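Local coordinates for protein putative oxidoreductase yhhX (PDB 3F4L) that probably acts as an NADP-dependent dehydrogenase of the Gfo/Idh/MocA family, perhaps oxidising scyllo-inositol, at residues I34-R37 and H38-E42; H227-K230 and I231-K235; N315-K318 and E319-L323. All blocks are in the same frame, centred on the assembly; numbering follows the deposited sequence.

Overall arrangement
Followed from the N terminus, the chain first meets contact 1, where residues 34-42 leave strand 29-35 of the Rossmann sheet for the surface. Contact 2, residues 227-235, lies in the C-terminal alpha/beta domain, in the loop from strand 219-225 to strand 236-240, against the second subunit. Contact 3, residues 315-323, starts helix 319-331 and packs against helix 102-115 and strand 119-121, so it ties the later part of the chain back to the Rossmann part. All three are local turns in series; none nests in or crosses another. Their centres lie about 37 Å (1 and 2), 31 Å (1 and 3) and 30 Å (2 and 3) apart.

Contact 1: I34-R37 and H38-E42; sequences IFRR and HAKPE
Arg-36 folds back over the backbone of His-38 and Ala-39, and nearly every atom of its side chain has a neighbour there. At the root, CB of Arg-36 lies 3.4 Å from NZ of Lys-40, which curls back from the far side of the turn. CG is looser, and CD then comes down on the main chain, 3.2 Å from O of His-38. That close approach follows from a chain bent twice, at chi2 (106°) and chi3 (-101°). NE lies about equally far from O of His-38 and CA of Ala-39, and the guanidinium spreads above the peptide, one face lying over N of Ala-39, which sits toward the rim of the group. At the tip, NH1 of Arg-36 meets CB of Ala-39 at 3.6 Å; a methyl is small enough to let the flat group lie this low. The same NH1 makes a salt bridge with Glu-43, whose carboxylate also accepts from N of Lys-40 and so probably offsets the like charges of Arg-36 and Lys-40. This is the exit from strand 29-35, the second strand of the Rossmann fold, the region where such folds usually meet the adenosine ribose of the dinucleotide. The carbonyl of His-38 receives a weak hydrogen bond from NZ of Lys-40, at 3.3 Å to O of His-38, a long flexible amine being well suited to reach back across two residues. On the outer side of the turn CB of Arg-37 stands over the imidazole of His-38, 4.3 Å from the ring centroid and 9° off its normal, a CH-pi contact.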
ATOM      1  N   ILE A  34      27.062  28.062  21.368  1.00 17.13           N
ATOM      2  CA  ILE A  34      26.152  26.957  21.556  1.00 15.93           C
ATOM      3  C   ILE A  34      25.570  27.174  22.936  1.00 18.56           C
ATOM      4  O   ILE A  34      26.275  27.100  23.939  1.00 18.29           O
ATOM      5  CB  ILE A  34      26.832  25.587  21.470  1.00 15.68           C
ATOM      6  CG1 ILE A  34      27.170  25.273  20.004  1.00 12.84           C
ATOM      7  CG2 ILE A  34      25.881  24.507  22.023  1.00 16.08           C
ATOM      8  CD1 ILE A  34      27.698  23.861  19.787  1.00 13.00           C
ATOM      9  N   PHE A  35      24.282  27.503  22.963  1.00 17.90           N
ATOM     10  CA  PHE A  35      23.554  27.727  24.196  1.00 20.42           C
ATOM     11  C   PHE A  35      22.982  26.407  24.687  1.00 20.20           C
ATOM     12  O   PHE A  35      22.628  25.540  23.889  1.00 19.72           O
ATOM     13  CB  PHE A  35      22.398  28.702  23.957  1.00 20.22           C
ATOM     14  CG  PHE A  35      21.359  28.700  25.052  1.00 23.26           C
ATOM     15  CD1 PHE A  35      21.516  29.493  26.184  1.00 24.24           C
ATOM     16  CD2 PHE A  35      20.234  27.882  24.960  1.00 23.56           C
ATOM     17  CE1 PHE A  35      20.564  29.467  27.209  1.00 25.34           C
ATOM     18  CE2 PHE A  35      19.279  27.849  25.978  1.00 24.86           C
ATOM     19  CZ  PHE A  35      19.445  28.643  27.102  1.00 23.67           C
ATOM     20  N   ARG A  36      22.917  26.260  26.003  1.00 20.00           N
ATOM     21  CA  ARG A  36      22.332  25.087  26.644  1.00 23.75           C
ATOM     22  C   ARG A  36      21.988  25.489  28.066  1.00 23.87           C
ATOM     23  O   ARG A  36      22.722  26.251  28.696  1.00 24.80           O
ATOM     24  CB  ARG A  36      23.283  23.878  26.636  1.00 25.56           C
ATOM     25  CG  ARG A  36      24.764  24.196  26.540  1.00 29.00           C
ATOM     26  CD  ARG A  36      25.488  24.004  27.849  1.00 33.15           C
ATOM     27  NE  ARG A  36      25.717  25.259  28.548  1.00 35.71           N
ATOM     28  CZ  ARG A  36      26.883  25.614  29.080  1.00 35.85           C
ATOM     29  NH1 ARG A  36      27.931  24.810  28.993  1.00 40.54           N
ATOM     30  NH2 ARG A  36      27.001  26.775  29.701  1.00 36.51           N
ATOM     31  N   ARG A  37      20.862  24.994  28.560  1.00 25.41           N
ATOM     32  CA  ARG A  37      20.420  25.321  29.913  1.00 29.03           C
ATOM     33  C   ARG A  37      21.424  24.819  30.950  1.00 27.03           C
ATOM     34  O   ARG A  37      21.731  25.512  31.922  1.00 26.68           O
ATOM     35  CB  ARG A  37      19.049  24.697  30.178  1.00 35.42           C
ATOM     36  CG  ARG A  37      18.208  24.502  28.923  1.00 42.08           C
ATOM     37  CD  ARG A  37      16.748  24.778  29.205  1.00 47.94           C
ATOM     38  NE  ARG A  37      16.572  26.139  29.699  1.00 52.15           N
ATOM     39  CZ  ARG A  37      15.398  26.686  29.994  1.00 54.36           C
ATOM     40  NH1 ARG A  37      14.280  25.986  29.843  1.00 55.28           N
ATOM     41  NH2 ARG A  37      15.344  27.936  30.441  1.00 55.35           N
ATOM     42  N   HIS A  38      21.932  23.611  30.743  1.00 25.30           N
ATOM     43  CA  HIS A  38      22.904  23.027  31.666  1.00 26.27           C
ATOM     44  C   HIS A  38      24.110  22.503  30.901  1.00 25.04           C
ATOM     45  O   HIS A  38      23.976  21.999  29.792  1.00 22.72           O
ATOM     46  CB  HIS A  38      22.276  21.882  32.455  1.00 28.16           C
ATOM     47  CG  HIS A  38      21.046  22.277  33.205  1.00 29.82           C
ATOM     48  ND1 HIS A  38      19.835  21.641  33.031  1.00 33.14           N
ATOM     49  CD2 HIS A  38      20.834  23.249  34.122  1.00 32.09           C
ATOM     50  CE1 HIS A  38      18.929  22.206  33.810  1.00 32.82           C
ATOM     51  NE2 HIS A  38      19.509  23.186  34.482  1.00 32.57           N
ATOM     52  N   ALA A  39      25.287  22.622  31.503  1.00 24.64           N
ATOM     53  CA  ALA A  39      26.510  22.161  30.872  1.00 24.78           C
ATOM     54  C   ALA A  39      26.421  20.667  30.583  1.00 23.55           C
ATOM     55  O   ALA A  39      25.790  19.914  31.329  1.00 23.81           O
ATOM     56  CB  ALA A  39      27.704  22.458  31.772  1.00 24.34           C
ATOM     57  N   LYS A  40      27.044  20.248  29.487  1.00 23.22           N
ATOM     58  CA  LYS A  40      27.050  18.844  29.089  1.00 26.00           C
ATOM     59  C   LYS A  40      28.480  18.321  28.953  1.00 23.85           C
ATOM     60  O   LYS A  40      29.386  19.064  28.579  1.00 24.41           O
ATOM     61  CB  LYS A  40      26.280  18.672  27.776  1.00 30.85           C
ATOM     62  CG  LYS A  40      24.835  19.115  27.904  1.00 38.79           C
ATOM     63  CD  LYS A  40      23.981  18.671  26.744  1.00 44.30           C
ATOM     64  CE  LYS A  40      22.549  19.134  26.954  1.00 49.14           C
ATOM     65  NZ  LYS A  40      22.490  20.621  27.147  1.00 50.45           N
ATOM     66  N   PRO A  41      28.693  17.028  29.260  1.00 22.88           N
ATOM     67  CA  PRO A  41      29.999  16.362  29.195  1.00 21.49           C
ATOM     68  C   PRO A  41      30.632  16.426  27.808  1.00 20.34           C
ATOM     69  O   PRO A  41      31.842  16.605  27.670  1.00 18.50           O
ATOM     70  CB  PRO A  41      29.681  14.918  29.585  1.00 22.21           C
ATOM     71  CG  PRO A  41      28.392  15.014  30.342  1.00 21.88           C
ATOM     72  CD  PRO A  41      27.633  16.067  29.606  1.00 21.40           C
ATOM     73  N   GLU A  42      29.802  16.267  26.784  1.00 21.99           N
ATOM     74  CA  GLU A  42      30.278  16.289  25.408  1.00 24.45           C
ATOM     75  C   GLU A  42      30.999  17.584  25.016  1.00 23.90           C
ATOM     76  O   GLU A  42      31.775  17.595  24.059  1.00 22.60           O
ATOM     77  CB  GLU A  42      29.108  15.993  24.456  1.00 30.02           C
ATOM     78  CG  GLU A  42      27.762  16.538  24.926  1.00 38.17           C
ATOM     79  CD  GLU A  42      26.681  15.461  25.046  1.00 42.66           C
ATOM     80  OE1 GLU A  42      25.546  15.713  24.564  1.00 45.44           O
ATOM     81  OE2 GLU A  42      26.960  14.379  25.627  1.00 44.28           O
TER

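Contact 2: H227-K230 and I231-K235; sequences HLVK and IDYPK
Val-229 and Tyr-233 meet at about a right angle inside the long loop of the C-terminal alpha/beta domain that joins strand 219-225 to strand 236-240. These two strands flank strand 146-152 in the mixed sheet, so the loop must pass its end; backbone hydrogen bonds of Val-229 with Tyr-155 and of Lys-235 with His-152 hold it there. The valine points into the turn. Its CG1, set anti to the backbone N (chi1 174°), reaches past the bend to lie 3.3 Å from O of Ile-231 and 4.0 Å from CD1 of Tyr-233. The other branch, CG2, comes to 4.1 Å from CE1 of Tyr-233, so both methyls of Val-229 come up to the CD1 and CE1 atoms of the phenol ring, with CG1 oblique to it. A compact, branched residue fits this bend because it can touch the following backbone and the ring at once. The ring itself is held by other aromatic groups: it stacks with His-152 and meets His-239 of the second subunit with the planes at about 55°. At the apex, Lys-230 and Ile-231 turn outward from the valine. The lysine sends NZ to Thr-286 of the second subunit, a hydrogen bond for which a long chain suits, while Ile-231 packs on Ile-246 of that subunit, an apolar match. The loop is therefore part of the dimer interface. Asp-232 is directed away from the valine, but its carboxylate returns to the turn through a single water. The water donates to O of Val-229 and to OD1 of Asp-232, each at 2.7 Å.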
ATOM      1  N   HIS A 227       6.082  -0.359  13.180  1.00 16.45           N
ATOM      2  CA  HIS A 227       7.188  -0.891  13.971  1.00 18.52           C
ATOM      3  C   HIS A 227       7.071  -2.410  13.994  1.00 18.40           C
ATOM      4  O   HIS A 227       7.710  -3.075  14.810  1.00 18.50           O
ATOM      5  CB  HIS A 227       7.147  -0.355  15.410  1.00 21.25           C
ATOM      6  CG  HIS A 227       7.510   1.095  15.526  1.00 24.41           C
ATOM      7  ND1 HIS A 227       6.717   2.106  15.022  1.00 24.86           N
ATOM      8  CD2 HIS A 227       8.587   1.701  16.078  1.00 24.46           C
ATOM      9  CE1 HIS A 227       7.290   3.271  15.261  1.00 27.29           C
ATOM     10  NE2 HIS A 227       8.426   3.054  15.901  1.00 26.63           N
ATOM     11  N   LEU A 228       6.251  -2.961  13.097  1.00 16.72           N
ATOM     12  CA  LEU A 228       6.060  -4.410  13.049  1.00 18.36           C
ATOM     13  C   LEU A 228       6.232  -4.973  11.640  1.00 16.58           C
ATOM     14  O   LEU A 228       5.312  -5.553  11.077  1.00 16.81           O
ATOM     15  CB  LEU A 228       4.671  -4.758  13.594  1.00 18.41           C
ATOM     16  CG  LEU A 228       4.443  -4.410  15.069  1.00 18.53           C
ATOM     17  CD1 LEU A 228       2.978  -4.614  15.422  1.00 21.91           C
ATOM     18  CD2 LEU A 228       5.351  -5.287  15.948  1.00 17.76           C
ATOM     19  N   VAL A 229       7.427  -4.797  11.088  1.00 16.80           N
ATOM     20  CA  VAL A 229       7.740  -5.269   9.745  1.00 16.94           C
ATOM     21  C   VAL A 229       9.033  -6.078   9.806  1.00 17.64           C
ATOM     22  O   VAL A 229      10.128  -5.526   9.782  1.00 18.23           O
ATOM     23  CB  VAL A 229       7.894  -4.067   8.768  1.00 17.32           C
ATOM     24  CG1 VAL A 229       8.359  -4.536   7.388  1.00 15.31           C
ATOM     25  CG2 VAL A 229       6.574  -3.333   8.658  1.00 18.10           C
ATOM     26  N   LYS A 230       8.891  -7.393   9.896  1.00 18.53           N
ATOM     27  CA  LYS A 230      10.045  -8.278   9.976  1.00 18.24           C
ATOM     28  C   LYS A 230      10.778  -8.351   8.644  1.00 19.35           C
ATOM     29  O   LYS A 230      12.002  -8.384   8.605  1.00 21.32           O
ATOM     30  CB  LYS A 230       9.604  -9.669  10.426  1.00 19.95           C
ATOM     31  CG  LYS A 230      10.758 -10.581  10.811  1.00 21.68           C
ATOM     32  CD  LYS A 230      11.571  -9.996  11.975  1.00 23.89           C
ATOM     33  CE  LYS A 230      12.633 -10.985  12.449  1.00 25.75           C
ATOM     34  NZ  LYS A 230      13.409 -10.505  13.623  1.00 24.78           N
ATOM     35  N   ILE A 231      10.032  -8.385   7.546  1.00 18.80           N
ATOM     36  CA  ILE A 231      10.652  -8.416   6.223  1.00 19.26           C
ATOM     37  C   ILE A 231      10.325  -7.084   5.551  1.00 17.61           C
ATOM     38  O   ILE A 231       9.176  -6.833   5.186  1.00 14.11           O
ATOM     39  CB  ILE A 231      10.100  -9.555   5.348  1.00 19.38           C
ATOM     40  CG1 ILE A 231      10.453 -10.915   5.961  1.00 20.96           C
ATOM     41  CG2 ILE A 231      10.696  -9.445   3.948  1.00 22.62           C
ATOM     42  CD1 ILE A 231       9.796 -12.087   5.247  1.00 22.39           C
ATOM     43  N   ASP A 232      11.340  -6.240   5.392  1.00 18.02           N
ATOM     44  CA  ASP A 232      11.164  -4.914   4.813  1.00 19.06           C
ATOM     45  C   ASP A 232      10.589  -4.814   3.408  1.00 18.54           C
ATOM     46  O   ASP A 232      10.778  -5.695   2.568  1.00 16.81           O
ATOM     47  CB  ASP A 232      12.488  -4.142   4.829  1.00 22.09           C
ATOM     48  CG  ASP A 232      12.753  -3.458   6.161  1.00 27.85           C
ATOM     49  OD1 ASP A 232      11.810  -2.866   6.724  1.00 30.17           O
ATOM     50  OD2 ASP A 232      13.901  -3.502   6.640  1.00 28.74           O
ATOM     51  N   TYR A 233       9.882  -3.711   3.182  1.00 17.40           N
ATOM     52  CA  TYR A 233       9.308  -3.398   1.883  1.00 16.83           C
ATOM     53  C   TYR A 233      10.420  -2.615   1.184  1.00 16.39           C
ATOM     54  O   TYR A 233      11.456  -2.314   1.780  1.00 11.61           O
ATOM     55  CB  TYR A 233       8.127  -2.412   1.996  1.00 16.48           C
ATOM     56  CG  TYR A 233       6.872  -2.887   2.692  1.00 16.36           C
ATOM     57  CD1 TYR A 233       6.781  -2.924   4.087  1.00 14.24           C
ATOM     58  CD2 TYR A 233       5.747  -3.251   1.947  1.00 16.59           C
ATOM     59  CE1 TYR A 233       5.595  -3.305   4.719  1.00 16.00           C
ATOM     60  CE2 TYR A 233       4.565  -3.635   2.567  1.00 16.66           C
ATOM     61  CZ  TYR A 233       4.492  -3.658   3.948  1.00 17.01           C
ATOM     62  OH  TYR A 233       3.302  -4.022   4.543  1.00 18.75           O
ATOM     63  N   PRO A 234      10.231  -2.307  -0.103  1.00 16.74           N
ATOM     64  CA  PRO A 234      11.278  -1.524  -0.764  1.00 15.29           C
ATOM     65  C   PRO A 234      11.162  -0.158  -0.066  1.00 15.39           C
ATOM     66  O   PRO A 234      10.094   0.155   0.478  1.00 14.62           O
ATOM     67  CB  PRO A 234      10.790  -1.454  -2.207  1.00 14.14           C
ATOM     68  CG  PRO A 234      10.094  -2.764  -2.386  1.00 15.55           C
ATOM     69  CD  PRO A 234       9.337  -2.948  -1.087  1.00 14.97           C
ATOM     70  N   LYS A 235      12.231   0.641  -0.071  1.00 16.34           N
ATOM     71  CA  LYS A 235      12.197   1.969   0.547  1.00 16.07           C
ATOM     72  C   LYS A 235      11.282   2.901  -0.275  1.00 16.20           C
ATOM     73  O   LYS A 235      10.527   3.702   0.279  1.00 15.37           O
ATOM     74  CB  LYS A 235      13.610   2.560   0.615  1.00 15.50           C
ATOM     75  CG  LYS A 235      13.659   3.971   1.197  1.00 14.70           C
ATOM     76  CD  LYS A 235      13.368   3.981   2.697  1.00 13.60           C
ATOM     77  CE  LYS A 235      13.000   5.388   3.188  1.00 11.78           C
ATOM     78  NZ  LYS A 235      11.706   5.833   2.582  1.00 16.01           N
TER
HETATM   79  O   HOH W   1      11.345  -3.166   9.361  1.00 25.80           O

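Contact 3: N315-K318 and E319-L323; sequences NYVK and ESEVL
The carboxylate of Glu-321 reaches back to the chain just ahead of helix 319-331 and accepts a hydrogen bond from N of Lys-318, 2.8 Å from that nitrogen to OE1 of Glu-321 and nearly straight at 166°. The donor meets the anti side of the oxygen, 30° out of the carboxylate plane. With CG beside its own backbone N (chi1 -58°) and an extended chain beyond, the glutamate is long enough to span the turn. The same OE1 forms a salt bridge with Arg-126, so two partners grip a buried oxygen. From the other direction the carbonyl of Lys-318 accepts the first i to i+4 bond of the helix: its O receives N of Val-322 at 3.3 Å and, more weakly, N of Glu-321. The preceding carbonyl, O of Val-317, accepts from ND2 of Asn-315 at 2.9 Å, in the carbonyl plane on a lone pair; able to donate two N-H bonds, this amide also reaches the hydroxyl of Thr-120. Around this polar core the chains pack. The aliphatic part of Lys-318 crosses the glutamate at a slant, CE being 3.9 Å from OE2 of Glu-321, while NZ extends beyond. Beneath, CG1 of Val-317 presses on CG2 of Val-322 at 3.4 Å, a tight contact with the two side chains crossing at about a right angle. Val-322 continues onto Phe-109 of helix 102-115. With Lys-318 as N-cap and Glu-321 at N3, this is the glutamate half of a capping box, and the Val-317/Val-322 pair is its usual companion, the hydrophobic staple of a helix N terminus.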
ATOM      1  N   ASN A 315      14.912  29.971  -0.452  1.00 23.84           N
ATOM      2  CA  ASN A 315      15.154  28.971   0.588  1.00 21.36           C
ATOM      3  C   ASN A 315      14.875  27.581   0.013  1.00 21.83           C
ATOM      4  O   ASN A 315      13.991  27.430  -0.832  1.00 21.35           O
ATOM      5  CB  ASN A 315      14.245  29.249   1.784  1.00 21.37           C
ATOM      6  CG  ASN A 315      14.596  28.405   2.995  1.00 21.61           C
ATOM      7  OD1 ASN A 315      15.724  28.446   3.489  1.00 19.42           O
ATOM      8  ND2 ASN A 315      13.628  27.635   3.480  1.00 20.93           N
ATOM      9  N   TYR A 316      15.609  26.569   0.476  1.00 19.22           N
ATOM     10  CA  TYR A 316      15.433  25.215  -0.050  1.00 19.40           C
ATOM     11  C   TYR A 316      14.045  24.643   0.207  1.00 18.14           C
ATOM     12  O   TYR A 316      13.565  23.802  -0.555  1.00 17.07           O
ATOM     13  CB  TYR A 316      16.516  24.267   0.498  1.00 20.40           C
ATOM     14  CG  TYR A 316      16.328  23.796   1.930  1.00 21.74           C
ATOM     15  CD1 TYR A 316      16.306  24.702   2.995  1.00 20.15           C
ATOM     16  CD2 TYR A 316      16.205  22.437   2.221  1.00 22.78           C
ATOM     17  CE1 TYR A 316      16.168  24.265   4.310  1.00 20.01           C
ATOM     18  CE2 TYR A 316      16.064  21.987   3.537  1.00 22.22           C
ATOM     19  CZ  TYR A 316      16.049  22.907   4.573  1.00 20.52           C
ATOM     20  OH  TYR A 316      15.924  22.466   5.870  1.00 20.69           O
ATOM     21  N   VAL A 317      13.401  25.102   1.276  1.00 17.23           N
ATOM     22  CA  VAL A 317      12.053  24.655   1.608  1.00 16.78           C
ATOM     23  C   VAL A 317      11.083  25.821   1.392  1.00 19.70           C
ATOM     24  O   VAL A 317      11.309  26.926   1.897  1.00 20.97           O
ATOM     25  CB  VAL A 317      11.943  24.203   3.087  1.00 14.76           C
ATOM     26  CG1 VAL A 317      10.502  23.829   3.415  1.00 12.60           C
ATOM     27  CG2 VAL A 317      12.852  23.006   3.341  1.00 13.97           C
ATOM     28  N   LYS A 318      10.005  25.585   0.654  1.00 17.55           N
ATOM     29  CA  LYS A 318       9.034  26.645   0.421  1.00 20.53           C
ATOM     30  C   LYS A 318       8.064  26.742   1.599  1.00 20.75           C
ATOM     31  O   LYS A 318       7.709  25.728   2.214  1.00 19.15           O
ATOM     32  CB  LYS A 318       8.245  26.385  -0.869  1.00 23.21           C
ATOM     33  CG  LYS A 318       9.116  26.156  -2.098  1.00 25.42           C
ATOM     34  CD  LYS A 318       8.311  26.260  -3.391  1.00 29.36           C
ATOM     35  CE  LYS A 318       7.172  25.260  -3.442  1.00 30.31           C
ATOM     36  NZ  LYS A 318       6.368  25.435  -4.682  1.00 33.25           N
ATOM     37  N   GLU A 319       7.639  27.969   1.898  1.00 19.69           N
ATOM     38  CA  GLU A 319       6.701  28.232   2.990  1.00 21.02           C
ATOM     39  C   GLU A 319       5.449  27.361   2.856  1.00 17.64           C
ATOM     40  O   GLU A 319       4.998  26.755   3.829  1.00 15.09           O
ATOM     41  CB  GLU A 319       6.312  29.726   2.991  1.00 23.23           C
ATOM     42  CG  GLU A 319       5.449  30.190   4.172  1.00 30.91           C
ATOM     43  CD  GLU A 319       5.103  31.689   4.102  1.00 35.24           C
ATOM     44  OE1 GLU A 319       6.031  32.500   3.878  1.00 36.93           O
ATOM     45  OE2 GLU A 319       3.914  32.055   4.281  1.00 33.76           O
ATOM     46  N   SER A 320       4.895  27.294   1.646  1.00 16.00           N
ATOM     47  CA  SER A 320       3.691  26.507   1.400  1.00 17.22           C
ATOM     48  C   SER A 320       3.871  25.026   1.718  1.00 16.50           C
ATOM     49  O   SER A 320       2.935  24.368   2.151  1.00 17.14           O
ATOM     50  CB  SER A 320       3.227  26.662  -0.054  1.00 17.47           C
ATOM     51  OG  SER A 320       4.186  26.163  -0.972  1.00 19.95           O
ATOM     52  N   GLU A 321       5.069  24.499   1.499  1.00 16.58           N
ATOM     53  CA  GLU A 321       5.328  23.091   1.789  1.00 18.03           C
ATOM     54  C   GLU A 321       5.285  22.859   3.297  1.00 17.23           C
ATOM     55  O   GLU A 321       4.799  21.835   3.774  1.00 18.24           O
ATOM     56  CB  GLU A 321       6.697  22.681   1.232  1.00 17.67           C
ATOM     57  CG  GLU A 321       6.812  22.919  -0.270  1.00 19.76           C
ATOM     58  CD  GLU A 321       8.182  22.586  -0.836  1.00 22.39           C
ATOM     59  OE1 GLU A 321       9.200  23.063  -0.297  1.00 23.51           O
ATOM     60  OE2 GLU A 321       8.244  21.851  -1.838  1.00 26.54           O
ATOM     61  N   VAL A 322       5.788  23.823   4.054  1.00 18.03           N
ATOM     62  CA  VAL A 322       5.798  23.698   5.502  1.00 18.41           C
ATOM     63  C   VAL A 322       4.375  23.740   6.043  1.00 17.23           C
ATOM     64  O   VAL A 322       4.001  22.919   6.870  1.00 16.77           O
ATOM     65  CB  VAL A 322       6.635  24.826   6.149  1.00 19.49           C
ATOM     66  CG1 VAL A 322       6.643  24.677   7.655  1.00 18.90           C
ATOM     67  CG2 VAL A 322       8.048  24.779   5.610  1.00 18.77           C
ATOM     68  N   LEU A 323       3.575  24.689   5.562  1.00 18.44           N
ATOM     69  CA  LEU A 323       2.197  24.819   6.027  1.00 18.45           C
ATOM     70  C   LEU A 323       1.344  23.610   5.627  1.00 19.57           C
ATOM     71  O   LEU A 323       0.472  23.177   6.384  1.00 18.63           O
ATOM     72  CB  LEU A 323       1.578  26.106   5.473  1.00 18.72           C
ATOM     73  CG  LEU A 323       2.210  27.412   5.982  1.00 16.32           C
ATOM     74  CD1 LEU A 323       1.561  28.615   5.308  1.00 15.37           C
ATOM     75  CD2 LEU A 323       2.046  27.493   7.483  1.00 17.38           C
TER